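Local coordinates for CocE/NonD family hydrolase (Staphylococcus aureus subsp. aureus COL, PDB 3III), which probably hydrolyses ester, amide or peptide bonds as a serine hydrolase of the CocE/NonD family, at residues L186-I190 and F315-L320; K375-V381 and Y545-D551; N410-S416 and E488-I494. All coordinates share one frame; numbering follows the deposited sequence.

How the contacts relate
From the N terminus, contact 1 comes first: 186-190, a strand inside the large mixed sheet of the alpha/beta-hydrolase domain, meets the end of helix 306-319, closing a loop of 124 residues rich in helix. The chain then passes into the C-terminal beta domain, where contact 2 opens at 375-381 and closes only at 545-551, near the C terminus. Contact 3, between 410-416 and 488-494, opens and closes within that span. Contacts 2 and 3 share one antiparallel sheet and touch, Tyr545 OH lying 2.7 Å from Ser416 OG. Contact 1 stands apart, its nearest atoms about 27 Å from contact 3, across the centre of the chain.

Contact 1: L186-I190 and F315-L320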
loop_
_atom_site.group_PDB
_atom_site.type_symbol
_atom_site.label_atom_id
_atom_site.label_comp_id
_atom_site.label_asym_id
_atom_site.label_seq_id
_atom_site.Cartn_x
_atom_site.Cartn_y
_atom_site.Cartn_z
ATOM N N LEU A 186 19.936 -11.742 -1.932
ATOM C CA LEU A 186 18.496 -11.587 -1.819
ATOM C C LEU A 186 17.908 -12.524 -2.885
ATOM O O LEU A 186 17.995 -12.250 -4.099
ATOM C CB LEU A 186 18.047 -10.135 -2.083
ATOM C CG LEU A 186 16.527 -9.901 -1.991
ATOM C CD1 LEU A 186 16.018 -10.176 -0.564
ATOM C CD2 LEU A 186 16.131 -8.503 -2.547
ATOM N N LYS A 187 17.333 -13.636 -2.440
ATOM C CA LYS A 187 16.840 -14.692 -3.323
ATOM C C LYS A 187 15.314 -14.684 -3.502
ATOM O O LYS A 187 14.807 -15.395 -4.370
ATOM C CB LYS A 187 17.253 -16.082 -2.806
ATOM C CG LYS A 187 18.772 -16.278 -2.655
ATOM C CD LYS A 187 19.508 -16.085 -3.971
ATOM C CE LYS A 187 21.033 -16.355 -3.858
ATOM N NZ LYS A 187 21.244 -17.843 -3.959
ATOM N N ALA A 188 14.590 -13.886 -2.707
ATOM C CA ALA A 188 13.115 -13.819 -2.769
ATOM C C ALA A 188 12.633 -12.625 -1.941
ATOM O O ALA A 188 13.318 -12.223 -0.979
ATOM C CB ALA A 188 12.499 -15.126 -2.231
HETATM N N MSE A 189 11.455 -12.093 -2.262
HETATM C CA MSE A 189 10.912 -10.953 -1.536
HETATM C C MSE A 189 9.402 -11.027 -1.469
HETATM O O MSE A 189 8.738 -11.470 -2.437
HETATM C CB MSE A 189 11.323 -9.630 -2.209
HETATM C CG MSE A 189 10.883 -9.551 -3.637
HETATM SE SE MSE A 189 11.636 -7.987 -4.614
HETATM C CE MSE A 189 10.748 -6.556 -3.469
ATOM N N ILE A 190 8.865 -10.590 -0.327
ATOM C CA ILE A 190 7.429 -10.566 -0.070
ATOM C C ILE A 190 7.068 -9.139 0.435
ATOM O O ILE A 190 6.950 -8.897 1.662
ATOM C CB ILE A 190 7.002 -11.626 0.944
ATOM C CG1 ILE A 190 7.501 -13.027 0.536
ATOM C CG2 ILE A 190 5.458 -11.654 1.105
ATOM C CD1 ILE A 190 7.177 -14.090 1.583
ATOM N N PHE A 315 6.270 -20.194 -0.832
ATOM C CA PHE A 315 7.122 -19.376 -1.718
ATOM C C PHE A 315 8.565 -19.405 -1.224
ATOM O O PHE A 315 9.487 -19.684 -1.997
ATOM C CB PHE A 315 6.559 -17.962 -1.735
ATOM C CG PHE A 315 7.378 -16.932 -2.464
ATOM C CD1 PHE A 315 7.489 -16.937 -3.857
ATOM C CD2 PHE A 315 7.982 -15.905 -1.750
ATOM C CE1 PHE A 315 8.208 -15.935 -4.510
ATOM C CE2 PHE A 315 8.699 -14.899 -2.391
ATOM C CZ PHE A 315 8.810 -14.918 -3.800
ATOM N N PHE A 316 8.746 -19.205 0.069
ATOM C CA PHE A 316 10.101 -19.215 0.634
ATOM C C PHE A 316 10.722 -20.620 0.680
ATOM O O PHE A 316 11.918 -20.732 0.559
ATOM C CB PHE A 316 10.144 -18.578 2.024
ATOM C CG PHE A 316 10.297 -17.057 2.042
ATOM C CD1 PHE A 316 10.479 -16.301 0.905
ATOM C CD2 PHE A 316 10.229 -16.383 3.274
ATOM C CE1 PHE A 316 10.614 -14.890 0.977
ATOM C CE2 PHE A 316 10.434 -15.030 3.372
ATOM C CZ PHE A 316 10.604 -14.261 2.201
ATOM N N ASP A 317 9.925 -21.671 0.876
ATOM C CA ASP A 317 10.468 -23.018 0.847
ATOM C C ASP A 317 11.005 -23.283 -0.562
ATOM O O ASP A 317 12.073 -23.928 -0.736
ATOM C CB ASP A 317 9.402 -24.081 1.149
ATOM C CG ASP A 317 8.986 -24.152 2.608
ATOM O OD1 ASP A 317 9.654 -23.583 3.511
ATOM O OD2 ASP A 317 7.982 -24.848 2.817
ATOM N N PHE A 318 10.299 -22.771 -1.582
ATOM C CA PHE A 318 10.825 -22.941 -2.963
ATOM C C PHE A 318 12.111 -22.144 -3.167
ATOM O O PHE A 318 13.080 -22.679 -3.687
ATOM C CB PHE A 318 9.774 -22.535 -3.989
ATOM C CG PHE A 318 10.115 -22.900 -5.396
ATOM C CD1 PHE A 318 9.731 -24.117 -5.912
ATOM C CD2 PHE A 318 10.804 -22.013 -6.214
ATOM C CE1 PHE A 318 10.061 -24.498 -7.261
ATOM C CE2 PHE A 318 11.100 -22.366 -7.564
ATOM C CZ PHE A 318 10.715 -23.602 -8.066
ATOM N N TYR A 319 12.109 -20.852 -2.817
ATOM C CA TYR A 319 13.224 -19.956 -3.169
ATOM C C TYR A 319 14.373 -19.944 -2.164
ATOM O O TYR A 319 15.513 -19.766 -2.583
ATOM C CB TYR A 319 12.753 -18.504 -3.533
ATOM C CG TYR A 319 12.037 -18.490 -4.843
ATOM C CD1 TYR A 319 12.714 -18.711 -6.033
ATOM C CD2 TYR A 319 10.660 -18.397 -4.886
ATOM C CE1 TYR A 319 12.053 -18.782 -7.221
ATOM C CE2 TYR A 319 9.987 -18.462 -6.065
ATOM C CZ TYR A 319 10.680 -18.664 -7.243
ATOM O OH TYR A 319 10.008 -18.805 -8.439
ATOM N N LEU A 320 14.087 -20.074 -0.865
ATOM C CA LEU A 320 15.127 -20.005 0.137
ATOM C C LEU A 320 15.613 -21.389 0.569
ATOM O O LEU A 320 16.787 -21.535 0.884
ATOM C CB LEU A 320 14.663 -19.229 1.357
ATOM C CG LEU A 320 14.130 -17.820 1.104
ATOM C CD1 LEU A 320 13.775 -17.080 2.486
ATOM C CD2 LEU A 320 15.174 -16.966 0.327
#
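Ala188 CB sits among the side chains of four residues of helix 306-319 and its end: Tyr319 CB lies 3.6 Å from it, Phe316 CE1 is 3.7 Å from the same Ala188 CB, and Phe315 CE2 and Leu320 CD2 complete the group. Two residues on, Ile190 pushes the end of its longer branch over the Phe316 ring. Its CD1 stands 3.7 Å from the centroid of the Phe316 ring and 19° off the normal, a CH-pi contact, while Leu320 CD1 covers the opposite face, so the ring is clamped between strand and helix end. Phe315 and Ile190 pass each other going opposite ways; the Phe315 ring, swung opposite its main-chain N (chi1 173°), brings CE2 to 3.7 Å from Ile190 CG1 and 3.4 Å from Met189 O. At the far end, Leu320 CD2 rests 3.9 Å from Lys187 CB; the lysine chain then turns away, and its NZ bonds to Asn162.

Further out, the strand is held in the central sheet of the alpha/beta-hydrolase fold by backbone bonds to strands 162-168 and 262-267. Selenomethionine Met189 faces the other way, onto helix 170-179, so this strand is packed by helices on both sides of the sheet. The segments run almost antiparallel, 170° between their axes. Dispersion and the fit of aromatic rings around a small alanine, rather than polar bonds between the segments, therefore hold the helix against the sheet.

Contact 2: K375-V381 and Y545-D551; sequences KISSAHV and YTGGKYD
Val381 and Tyr545 lie side by side and point the same way, the valine laying one methyl on the tyrosine ring: Val381 CG2 is 3.7 Å from the Tyr545 centroid, 19° off the normal. That methyl is the branch anti to the valine's backbone N. Ala379 approaches Tyr550 differently, its CB at the ring edge, 3.5 Å from Tyr550 CD2; one face of this ring carries Tyr545 CB and the other Lys549 CG. Here the start of strand 380-385 pairs antiparallel with the end of strand 541-546 in the C-terminal beta domain, with His380 and Thr546 as a hydrogen-bonded pair: His380 N gives a nearly straight 2.8 Å bond to Thr546 O, returned from Thr546 N to His380 O. Past Thr546 the backbone makes a type II' turn, Gly547 to Tyr550, and Gly548 N donates to Ile376 O at 2.8 Å. The His380 ring folds back, ND1 donating to Ser378 O from above the carbonyl plane, and a water links that same oxygen with Thr546 OG1. Lys375 and Asp551 run alongside, Lys375 NZ 4.2 Å from Asp551 OD2, too far for a salt bridge; Asp551 OD1 instead bonds to Trp414 NE1.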
loop_
_atom_site.group_PDB
_atom_site.type_symbol
_atom_site.label_atom_id
_atom_site.label_comp_id
_atom_site.label_asym_id
_atom_site.label_seq_id
_atom_site.Cartn_x
_atom_site.Cartn_y
_atom_site.Cartn_z
ATOM N N LYS A 375 -22.705 8.221 -26.409
ATOM C CA LYS A 375 -22.217 9.584 -26.195
ATOM C C LYS A 375 -23.374 10.541 -26.036
ATOM O O LYS A 375 -24.438 10.317 -26.575
ATOM C CB LYS A 375 -21.338 10.045 -27.378
ATOM C CG LYS A 375 -20.135 9.115 -27.641
ATOM C CD LYS A 375 -18.986 9.767 -28.416
ATOM C CE LYS A 375 -18.208 10.794 -27.507
ATOM N NZ LYS A 375 -17.036 11.454 -28.153
ATOM N N ILE A 376 -23.160 11.637 -25.325
ATOM C CA ILE A 376 -24.203 12.625 -25.137
ATOM C C ILE A 376 -23.949 13.728 -26.160
ATOM O O ILE A 376 -22.878 14.272 -26.224
ATOM C CB ILE A 376 -24.223 13.175 -23.698
ATOM C CG1 ILE A 376 -24.344 12.019 -22.675
ATOM C CG2 ILE A 376 -25.346 14.166 -23.553
ATOM C CD1 ILE A 376 -25.676 11.303 -22.653
ATOM N N SER A 377 -24.933 14.033 -26.980
ATOM C CA SER A 377 -24.692 14.820 -28.178
ATOM C C SER A 377 -24.527 16.320 -27.966
ATOM O O SER A 377 -23.843 16.974 -28.769
ATOM C CB SER A 377 -25.846 14.619 -29.116
ATOM O OG SER A 377 -27.000 15.055 -28.440
ATOM N N SER A 378 -25.183 16.885 -26.953
ATOM C CA SER A 378 -25.106 18.331 -26.723
ATOM C C SER A 378 -24.540 18.777 -25.330
ATOM O O SER A 378 -24.810 18.181 -24.253
ATOM C CB SER A 378 -26.439 18.978 -27.065
ATOM O OG SER A 378 -27.379 18.783 -26.054
ATOM N N ALA A 379 -23.699 19.806 -25.412
ATOM C CA ALA A 379 -22.878 20.281 -24.307
ATOM C C ALA A 379 -23.786 20.938 -23.278
ATOM O O ALA A 379 -24.608 21.774 -23.629
ATOM C CB ALA A 379 -21.822 21.257 -24.806
ATOM N N HIS A 380 -23.689 20.448 -22.038
ATOM C CA HIS A 380 -24.348 21.024 -20.865
ATOM C C HIS A 380 -23.397 21.085 -19.714
ATOM O O HIS A 380 -22.370 20.463 -19.748
ATOM C CB HIS A 380 -25.567 20.221 -20.451
ATOM C CG HIS A 380 -26.663 20.373 -21.431
ATOM N ND1 HIS A 380 -26.727 19.604 -22.577
ATOM C CD2 HIS A 380 -27.641 21.310 -21.541
ATOM C CE1 HIS A 380 -27.769 20.006 -23.296
ATOM N NE2 HIS A 380 -28.337 21.031 -22.683
ATOM N N VAL A 381 -23.753 21.873 -18.709
ATOM C CA VAL A 381 -22.862 22.110 -17.595
ATOM C C VAL A 381 -23.549 21.876 -16.265
ATOM O O VAL A 381 -24.669 22.271 -16.080
ATOM C CB VAL A 381 -22.251 23.492 -17.681
ATOM C CG1 VAL A 381 -23.316 24.586 -17.558
ATOM C CG2 VAL A 381 -21.125 23.633 -16.647
ATOM N N TYR A 545 -18.504 19.907 -17.384
ATOM C CA TYR A 545 -19.141 19.948 -18.684
ATOM C C TYR A 545 -19.257 18.552 -19.269
ATOM O O TYR A 545 -18.329 17.761 -19.200
ATOM C CB TYR A 545 -18.332 20.837 -19.628
ATOM C CG TYR A 545 -18.184 22.233 -19.152
ATOM C CD1 TYR A 545 -18.998 23.244 -19.636
ATOM C CD2 TYR A 545 -17.212 22.559 -18.241
ATOM C CE1 TYR A 545 -18.867 24.563 -19.206
ATOM C CE2 TYR A 545 -17.065 23.865 -17.795
ATOM C CZ TYR A 545 -17.881 24.843 -18.275
ATOM O OH TYR A 545 -17.693 26.120 -17.829
ATOM N N THR A 546 -20.420 18.252 -19.831
ATOM C CA THR A 546 -20.651 16.966 -20.460
ATOM C C THR A 546 -21.346 17.174 -21.792
ATOM O O THR A 546 -22.060 18.191 -21.994
ATOM C CB THR A 546 -21.541 16.113 -19.587
ATOM O OG1 THR A 546 -22.830 16.727 -19.471
ATOM C CG2 THR A 546 -20.901 15.903 -18.185
ATOM N N GLY A 547 -21.138 16.226 -22.705
ATOM C CA GLY A 547 -21.853 16.237 -23.986
ATOM C C GLY A 547 -21.139 17.017 -25.068
ATOM O O GLY A 547 -20.341 17.918 -24.788
ATOM N N GLY A 548 -21.457 16.694 -26.322
ATOM C CA GLY A 548 -20.845 17.402 -27.477
ATOM C C GLY A 548 -19.337 17.182 -27.460
ATOM O O GLY A 548 -18.894 16.078 -27.223
ATOM N N LYS A 549 -18.543 18.236 -27.635
ATOM C CA LYS A 549 -17.080 18.120 -27.515
ATOM C C LYS A 549 -16.597 17.764 -26.115
ATOM O O LYS A 549 -15.452 17.351 -25.943
ATOM C CB LYS A 549 -16.381 19.411 -27.965
ATOM C CG LYS A 549 -16.652 20.656 -27.091
ATOM C CD LYS A 549 -15.849 21.909 -27.592
ATOM C CE LYS A 549 -16.761 23.114 -27.884
ATOM N NZ LYS A 549 -16.225 24.103 -28.916
ATOM N N TYR A 550 -17.454 17.922 -25.103
ATOM C CA TYR A 550 -17.027 17.677 -23.719
ATOM C C TYR A 550 -17.291 16.215 -23.366
ATOM O O TYR A 550 -18.214 15.937 -22.629
ATOM C CB TYR A 550 -17.784 18.609 -22.749
ATOM C CG TYR A 550 -17.574 20.045 -23.072
ATOM C CD1 TYR A 550 -16.292 20.565 -23.151
ATOM C CD2 TYR A 550 -18.644 20.893 -23.338
ATOM C CE1 TYR A 550 -16.071 21.895 -23.469
ATOM C CE2 TYR A 550 -18.434 22.225 -23.670
ATOM C CZ TYR A 550 -17.117 22.707 -23.720
ATOM O OH TYR A 550 -16.813 24.001 -24.040
ATOM N N ASP A 551 -16.464 15.316 -23.887
ATOM C CA ASP A 551 -16.691 13.857 -23.774
ATOM C C ASP A 551 -16.275 13.309 -22.417
ATOM O O ASP A 551 -15.495 12.372 -22.302
ATOM C CB ASP A 551 -15.998 13.105 -24.920
ATOM C CG ASP A 551 -14.467 13.228 -24.886
ATOM O OD1 ASP A 551 -13.901 14.123 -24.210
ATOM O OD2 ASP A 551 -13.825 12.388 -25.536
HETATM O O HOH W 1 -19.503 13.685 -26.395
HETATM O O HOH W 2 -24.656 17.047 -21.580
#

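Contact 3: N410-S416 and E488-I494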
loop_
_atom_site.group_PDB
_atom_site.type_symbol
_atom_site.label_atom_id
_atom_site.label_comp_id
_atom_site.label_asym_id
_atom_site.label_seq_id
_atom_site.Cartn_x
_atom_site.Cartn_y
_atom_site.Cartn_z
ATOM N N ASN A 410 -10.726 5.312 -15.087
ATOM C CA ASN A 410 -10.268 6.623 -15.522
ATOM C C ASN A 410 -11.506 7.482 -15.648
ATOM O O ASN A 410 -12.425 7.173 -16.451
ATOM C CB ASN A 410 -9.505 6.518 -16.878
ATOM C CG ASN A 410 -8.945 7.851 -17.336
ATOM O OD1 ASN A 410 -9.155 8.879 -16.692
ATOM N ND2 ASN A 410 -8.194 7.843 -18.447
ATOM N N LEU A 411 -11.525 8.556 -14.876
ATOM C CA LEU A 411 -12.613 9.517 -14.975
ATOM C C LEU A 411 -12.156 10.761 -15.735
ATOM O O LEU A 411 -11.355 11.550 -15.210
ATOM C CB LEU A 411 -13.130 9.875 -13.578
ATOM C CG LEU A 411 -14.241 10.921 -13.590
ATOM C CD1 LEU A 411 -15.434 10.407 -14.422
ATOM C CD2 LEU A 411 -14.662 11.278 -12.119
ATOM N N LYS A 412 -12.667 10.911 -16.970
ATOM C CA LYS A 412 -12.361 12.061 -17.800
ATOM C C LYS A 412 -13.437 13.110 -17.594
ATOM O O LYS A 412 -14.634 12.849 -17.796
ATOM C CB LYS A 412 -12.217 11.721 -19.280
ATOM C CG LYS A 412 -11.673 12.971 -20.040
ATOM C CD LYS A 412 -11.724 12.785 -21.547
ATOM C CE LYS A 412 -11.065 13.891 -22.282
ATOM N NZ LYS A 412 -11.140 13.585 -23.741
ATOM N N LEU A 413 -13.015 14.295 -17.177
ATOM C CA LEU A 413 -13.918 15.428 -17.030
ATOM C C LEU A 413 -13.456 16.650 -17.788
ATOM O O LEU A 413 -12.253 16.893 -17.911
ATOM C CB LEU A 413 -14.115 15.817 -15.552
ATOM C CG LEU A 413 -14.523 14.734 -14.558
ATOM C CD1 LEU A 413 -14.314 15.237 -13.107
ATOM C CD2 LEU A 413 -15.971 14.214 -14.817
ATOM N N TRP A 414 -14.416 17.439 -18.258
ATOM C CA TRP A 414 -14.152 18.779 -18.667
ATOM C C TRP A 414 -14.633 19.768 -17.592
ATOM O O TRP A 414 -15.780 19.727 -17.160
ATOM C CB TRP A 414 -14.794 19.067 -20.026
ATOM C CG TRP A 414 -14.236 18.231 -21.137
ATOM C CD1 TRP A 414 -14.544 16.932 -21.430
ATOM C CD2 TRP A 414 -13.329 18.663 -22.149
ATOM N NE1 TRP A 414 -13.856 16.531 -22.549
ATOM C CE2 TRP A 414 -13.072 17.553 -22.982
ATOM C CE3 TRP A 414 -12.632 19.847 -22.371
ATOM C CZ2 TRP A 414 -12.226 17.622 -24.076
ATOM C CZ3 TRP A 414 -11.762 19.926 -23.459
ATOM C CH2 TRP A 414 -11.561 18.808 -24.294
ATOM N N VAL A 415 -13.736 20.655 -17.149
ATOM C CA VAL A 415 -13.978 21.424 -15.946
ATOM C C VAL A 415 -13.508 22.884 -16.122
ATOM O O VAL A 415 -12.608 23.186 -16.951
ATOM C CB VAL A 415 -13.250 20.791 -14.737
ATOM C CG1 VAL A 415 -13.684 19.321 -14.431
ATOM C CG2 VAL A 415 -11.712 20.918 -14.889
ATOM N N SER A 416 -14.134 23.797 -15.363
ATOM C CA SER A 416 -13.705 25.166 -15.240
ATOM C C SER A 416 -14.115 25.725 -13.888
ATOM O O SER A 416 -14.946 25.168 -13.225
ATOM C CB SER A 416 -14.326 26.063 -16.304
ATOM O OG SER A 416 -15.699 26.287 -16.018
ATOM N N GLU A 488 -11.834 29.206 -18.127
ATOM C CA GLU A 488 -11.047 28.299 -18.945
ATOM C C GLU A 488 -11.530 26.881 -18.671
ATOM O O GLU A 488 -11.391 26.395 -17.562
ATOM C CB GLU A 488 -9.584 28.407 -18.600
ATOM C CG GLU A 488 -8.654 27.716 -19.547
ATOM C CD GLU A 488 -7.232 27.835 -19.070
ATOM O OE1 GLU A 488 -6.926 28.655 -18.168
ATOM O OE2 GLU A 488 -6.406 27.100 -19.608
ATOM N N ILE A 489 -12.111 26.259 -19.693
ATOM C CA ILE A 489 -12.557 24.894 -19.649
ATOM C C ILE A 489 -11.444 23.930 -20.087
ATOM O O ILE A 489 -10.961 24.015 -21.237
ATOM C CB ILE A 489 -13.756 24.704 -20.604
ATOM C CG1 ILE A 489 -14.907 25.620 -20.180
ATOM C CG2 ILE A 489 -14.220 23.283 -20.631
ATOM C CD1 ILE A 489 -16.044 25.710 -21.228
ATOM N N VAL A 490 -11.047 23.006 -19.201
ATOM C CA VAL A 490 -9.913 22.099 -19.505
ATOM C C VAL A 490 -10.293 20.625 -19.310
ATOM O O VAL A 490 -11.217 20.309 -18.487
ATOM C CB VAL A 490 -8.682 22.472 -18.680
ATOM C CG1 VAL A 490 -8.281 23.974 -18.921
ATOM C CG2 VAL A 490 -8.937 22.205 -17.217
ATOM N N PRO A 491 -9.662 19.714 -20.093
ATOM C CA PRO A 491 -9.892 18.281 -19.925
ATOM C C PRO A 491 -8.954 17.724 -18.883
ATOM O O PRO A 491 -7.770 18.088 -18.901
ATOM C CB PRO A 491 -9.524 17.706 -21.303
ATOM C CG PRO A 491 -8.529 18.680 -21.825
ATOM C CD PRO A 491 -8.925 19.995 -21.341
ATOM N N VAL A 492 -9.481 16.886 -17.986
ATOM C CA VAL A 492 -8.721 16.226 -16.938
ATOM C C VAL A 492 -9.066 14.764 -16.944
ATOM O O VAL A 492 -10.182 14.371 -17.326
ATOM C CB VAL A 492 -8.972 16.820 -15.547
ATOM C CG1 VAL A 492 -8.616 18.381 -15.551
ATOM C CG2 VAL A 492 -10.398 16.537 -15.091
ATOM N N GLU A 493 -8.108 13.963 -16.549
ATOM C CA GLU A 493 -8.323 12.525 -16.356
ATOM C C GLU A 493 -7.839 12.164 -14.988
ATOM O O GLU A 493 -6.668 12.412 -14.647
ATOM C CB GLU A 493 -7.564 11.725 -17.396
ATOM C CG GLU A 493 -8.085 12.020 -18.770
ATOM C CD GLU A 493 -7.379 11.283 -19.864
ATOM O OE1 GLU A 493 -6.910 10.152 -19.659
ATOM O OE2 GLU A 493 -7.335 11.847 -20.981
ATOM N N ILE A 494 -8.767 11.638 -14.197
ATOM C CA ILE A 494 -8.553 11.330 -12.804
ATOM C C ILE A 494 -8.329 9.842 -12.638
ATOM O O ILE A 494 -9.158 9.011 -13.093
ATOM C CB ILE A 494 -9.728 11.788 -11.944
ATOM C CG1 ILE A 494 -9.936 13.300 -12.116
ATOM C CG2 ILE A 494 -9.484 11.527 -10.450
ATOM C CD1 ILE A 494 -11.139 13.856 -11.277
HETATM O O HOH W 3 -9.128 11.689 -23.352
#
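In the antiparallel sheet of the C-terminal, non-catalytic beta domain, strand 410-416 pairs antiparallel with 490-494, 161° between their axes. Leu411 with Ile494, Leu413 with Val492 and Val415 with Val490 are the hydrogen-bonded pairs, each with two backbone bonds; the shortest runs from Val490 N to Val415 O at 2.7 Å. The side chains of these six residues make one apolar face, where Leu413 CD1 meets Ile494 CD1 and Val415 CG2 meets Val490 CG2. This face packs on strands 424-432 and 508-514 of a second sheet, forming a beta-sandwich core.

Lys412, Trp414, Pro491 and Glu493 occupy the other face. Pro491 lies over the six-membered ring of Trp414, its CB 3.6 Å from that centroid and only 5° off the normal, while Ile489 CG2 comes to the indole edge, 4.2 Å from Trp414 CE3. Tyr550 meets the Trp414 ring edge-to-face. The extended Lys412 chain crosses Glu493, with CG 3.9 Å from Glu493 CG; its NZ pairs with Asp551, and a water joins Lys412 NZ to Glu493 OE2. Asn410 OD1 is buried here without a polar partner in the model, whereas Asn410 ND2 is gripped by two acceptors, Ile471 O and Glu493 OE1. The bond from Asn410 ND2 to Glu493 OE1 is almost straight at 2.9 Å, within the amide plane but 38° out of the carboxylate plane.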